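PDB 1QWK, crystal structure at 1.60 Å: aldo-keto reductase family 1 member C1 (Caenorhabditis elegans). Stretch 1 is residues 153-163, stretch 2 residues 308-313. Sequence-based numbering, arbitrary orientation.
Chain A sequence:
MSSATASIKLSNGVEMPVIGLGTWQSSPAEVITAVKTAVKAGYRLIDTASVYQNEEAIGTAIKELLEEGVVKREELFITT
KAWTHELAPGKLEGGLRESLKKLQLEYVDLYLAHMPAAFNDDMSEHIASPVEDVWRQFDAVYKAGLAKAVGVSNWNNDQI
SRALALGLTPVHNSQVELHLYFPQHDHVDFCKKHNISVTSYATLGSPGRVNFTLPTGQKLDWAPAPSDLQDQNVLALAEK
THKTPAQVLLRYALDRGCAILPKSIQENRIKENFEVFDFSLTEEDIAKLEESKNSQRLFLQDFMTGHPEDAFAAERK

Stretch 1 153-163: SNWNNDQISRA
Stretch 2 (308-313) PEDAFA

The contact pairs the start of a helix with a segment that has no regular helix or strand, with at least 147 residues between any two that touch, and buries 337 Å² summed over both sides. Ala311, Glu309 and Gln159 cover the most surface, and the rest is arranged round them.

Build stretch 1 first. Ser153 is extended (phi/psi -140/136), Asn154 takes the left-handed region (65/28), Trp155 and Asn156 are extended again (-99/152 and -95/172), and the helix begins at Asn157 and continues beyond Ala163, with values near -65/-40. Asn156 is the N-cap. With chi1 at 62° (p), its OD1 accepts from Gln159 N at 2.8 Å, and Gln159 replies with OE1, which accepts from Asn156 N at 2.9 Å. An asparagine suits this place because its amide has two ends: while OD1 caps the helix, ND2 donates to Ala311 O at 3.0 Å, almost linear at 177°.

At this bond the backbones come close, the CA atoms of Asn156 and Ala311 lying 5.3 Å apart. Ala311 (-61/-28) and Phe312 (-110/24) are the central residues of a type I turn from Asp310 to Ala313, closed by Ala313 N to Asp310 O at 3.2 Å. Asp310, chi1 t, points its CB away from stretch 1 and steadies the turn through OD1, which accepts from Phe312 N at 3.0 Å. The methyl of Ala311 is tightly enclosed: its CB lies 3.1 Å from Asn154 O, 3.2 Å from Gln159 OE1 and 4.1 Å from Trp155 CA. A small side chain fits this pocket. The packing has a price, since Asn154 O is buried without a polar partner. The ring of Phe312 (chi1 -43°, chi2 -40°) brings Phe312 CZ to 4.2 Å from Asn154 O, although its CB points away.

One turn onward from Asn156, Gln159 adds a neutral amide, and Arg162 after it brings charge. Gln159 (chi1 m, chi2 t, chi3 -50°) uses NE2 to donate both to Glu309 O at 2.9 Å and to Glu309 OE1 at 3.1 Å, so one amide reads backbone and side chain together. Glu309 (-109/31) starts sideways, but with chi1 and chi2 both m and chi3 at 16°, its carboxylate end comes nearer to stretch 1. There Arg162 NH2 donates to Glu309 OE2 at 2.8 Å and Arg162 NH1 to Glu309 OE1 at 3.1 Å, in a two-pronged salt bridge, the arginine being m, t, p with chi4 at -160° and OE2 near the guanidinium plane. Asn156, Gln159 and Arg162, spaced three apart, all point their CB atoms toward stretch 2, giving the N-cap and first turns of the helix one polar stripe along this contact.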

# COMPACT_ATOMS: atom_id res chain seq x y z
N SER A 153 4.19 5.81 5.80
CA SER A 153 2.80 5.57 5.43
C SER A 153 1.91 6.38 6.36
O SER A 153 2.14 6.44 7.57
CB SER A 153 2.45 4.08 5.55
OG SER A 153 1.14 3.83 5.05
N ASN A 154 0.89 7.02 5.79
CA ASN A 154 -0.04 7.82 6.58
C ASN A 154 0.59 9.05 7.25
O ASN A 154 0.13 9.49 8.30
CB ASN A 154 -0.71 6.94 7.63
CG ASN A 154 -1.42 5.74 7.03
OD1 ASN A 154 -1.12 4.59 7.36
ND2 ASN A 154 -2.36 6.01 6.12
N TRP A 155 1.65 9.57 6.65
CA TRP A 155 2.32 10.77 7.15
C TRP A 155 1.80 11.93 6.30
O TRP A 155 1.42 11.72 5.14
CB TRP A 155 3.83 10.67 6.94
CG TRP A 155 4.58 9.80 7.92
CD1 TRP A 155 4.18 8.60 8.42
CD2 TRP A 155 5.89 10.05 8.43
NE1 TRP A 155 5.18 8.07 9.22
CE2 TRP A 155 6.24 8.95 9.25
CE3 TRP A 155 6.82 11.09 8.29
CZ2 TRP A 155 7.47 8.86 9.91
CZ3 TRP A 155 8.05 11.01 8.95
CH2 TRP A 155 8.36 9.89 9.76
N ASN A 156 1.77 13.14 6.86
CA ASN A 156 1.32 14.28 6.06
C ASN A 156 2.56 14.97 5.47
O ASN A 156 3.69 14.61 5.81
CB ASN A 156 0.47 15.27 6.87
CG ASN A 156 1.20 15.89 8.04
OD1 ASN A 156 2.35 16.31 7.92
ND2 ASN A 156 0.53 15.98 9.18
N ASN A 157 2.35 15.93 4.58
CA ASN A 157 3.45 16.63 3.93
C ASN A 157 4.43 17.29 4.89
O ASN A 157 5.64 17.24 4.67
CB ASN A 157 2.92 17.69 2.97
CG ASN A 157 2.13 17.10 1.81
OD1 ASN A 157 2.09 15.88 1.63
ND2 ASN A 157 1.50 17.96 1.03
N ASP A 158 3.92 17.92 5.95
CA ASP A 158 4.78 18.59 6.91
C ASP A 158 5.70 17.61 7.64
O ASP A 158 6.86 17.92 7.90
CB ASP A 158 3.95 19.38 7.92
CG ASP A 158 3.14 20.48 7.28
OD1 ASP A 158 3.72 21.26 6.48
OD2 ASP A 158 1.93 20.59 7.56
N GLN A 159 5.17 16.44 7.97
CA GLN A 159 5.96 15.43 8.67
C GLN A 159 7.05 14.90 7.74
O GLN A 159 8.19 14.69 8.17
CB GLN A 159 5.05 14.29 9.15
CG GLN A 159 4.08 14.75 10.25
CD GLN A 159 3.04 13.70 10.62
OE1 GLN A 159 2.38 13.14 9.74
NE2 GLN A 159 2.87 13.46 11.91
N ILE A 160 6.72 14.68 6.48
CA ILE A 160 7.72 14.21 5.53
C ILE A 160 8.80 15.27 5.35
O ILE A 160 9.99 14.95 5.30
CB ILE A 160 7.09 13.85 4.17
CG1 ILE A 160 6.16 12.65 4.35
CG2 ILE A 160 8.18 13.54 3.15
CD1 ILE A 160 5.39 12.25 3.10
N SER A 161 8.40 16.53 5.26
CA SER A 161 9.36 17.62 5.10
C SER A 161 10.32 17.68 6.29
O SER A 161 11.51 17.93 6.13
CB SER A 161 8.64 18.97 4.97
OG SER A 161 7.90 19.04 3.77
N ARG A 162 9.79 17.45 7.49
CA ARG A 162 10.62 17.47 8.69
C ARG A 162 11.64 16.34 8.65
O ARG A 162 12.77 16.50 9.13
CB ARG A 162 9.74 17.37 9.94
CG ARG A 162 8.96 18.65 10.24
CD ARG A 162 7.82 18.39 11.21
NE ARG A 162 8.27 17.80 12.47
CZ ARG A 162 7.47 17.15 13.30
NH1 ARG A 162 6.18 17.00 13.00
NH2 ARG A 162 7.95 16.63 14.42
N ALA A 163 11.26 15.21 8.08
CA ALA A 163 12.17 14.07 7.98
C ALA A 163 13.25 14.37 6.94
O ALA A 163 14.43 14.09 7.16
CB ALA A 163 11.40 12.81 7.58
N PRO A 308 0.39 13.85 19.50
CA PRO A 308 1.08 15.02 18.94
C PRO A 308 1.50 14.88 17.48
O PRO A 308 1.69 15.87 16.78
CB PRO A 308 2.26 15.22 19.90
CG PRO A 308 2.50 13.85 20.45
CD PRO A 308 1.11 13.31 20.66
N GLU A 309 1.66 13.64 17.01
CA GLU A 309 2.03 13.43 15.62
C GLU A 309 0.88 12.85 14.79
O GLU A 309 1.09 12.11 13.83
CB GLU A 309 3.27 12.53 15.52
CG GLU A 309 4.55 13.17 16.08
CD GLU A 309 5.17 14.22 15.16
OE1 GLU A 309 4.50 14.70 14.22
OE2 GLU A 309 6.35 14.58 15.38
N ASP A 310 -0.35 13.19 15.17
CA ASP A 310 -1.52 12.73 14.41
C ASP A 310 -1.45 13.43 13.06
O ASP A 310 -1.61 14.65 12.97
CB ASP A 310 -2.81 13.13 15.15
CG ASP A 310 -4.06 12.80 14.35
OD1 ASP A 310 -3.95 12.13 13.29
OD2 ASP A 310 -5.16 13.19 14.79
N ALA A 311 -1.21 12.66 12.00
CA ALA A 311 -1.09 13.22 10.65
C ALA A 311 -2.33 13.93 10.14
O ALA A 311 -2.23 14.84 9.30
CB ALA A 311 -0.69 12.11 9.67
N PHE A 312 -3.50 13.53 10.63
CA PHE A 312 -4.76 14.11 10.18
C PHE A 312 -5.43 14.96 11.26
O PHE A 312 -6.64 15.17 11.23
CB PHE A 312 -5.73 13.00 9.74
CG PHE A 312 -5.09 11.90 8.91
CD1 PHE A 312 -4.14 12.20 7.94
CD2 PHE A 312 -5.46 10.57 9.10
CE1 PHE A 312 -3.57 11.19 7.16
CE2 PHE A 312 -4.89 9.55 8.33
CZ PHE A 312 -3.95 9.87 7.35
N ALA A 313 -4.63 15.46 12.20
CA ALA A 313 -5.13 16.27 13.30
C ALA A 313 -6.13 17.35 12.89
O ALA A 313 -7.13 17.58 13.58
CB ALA A 313 -3.97 16.91 14.06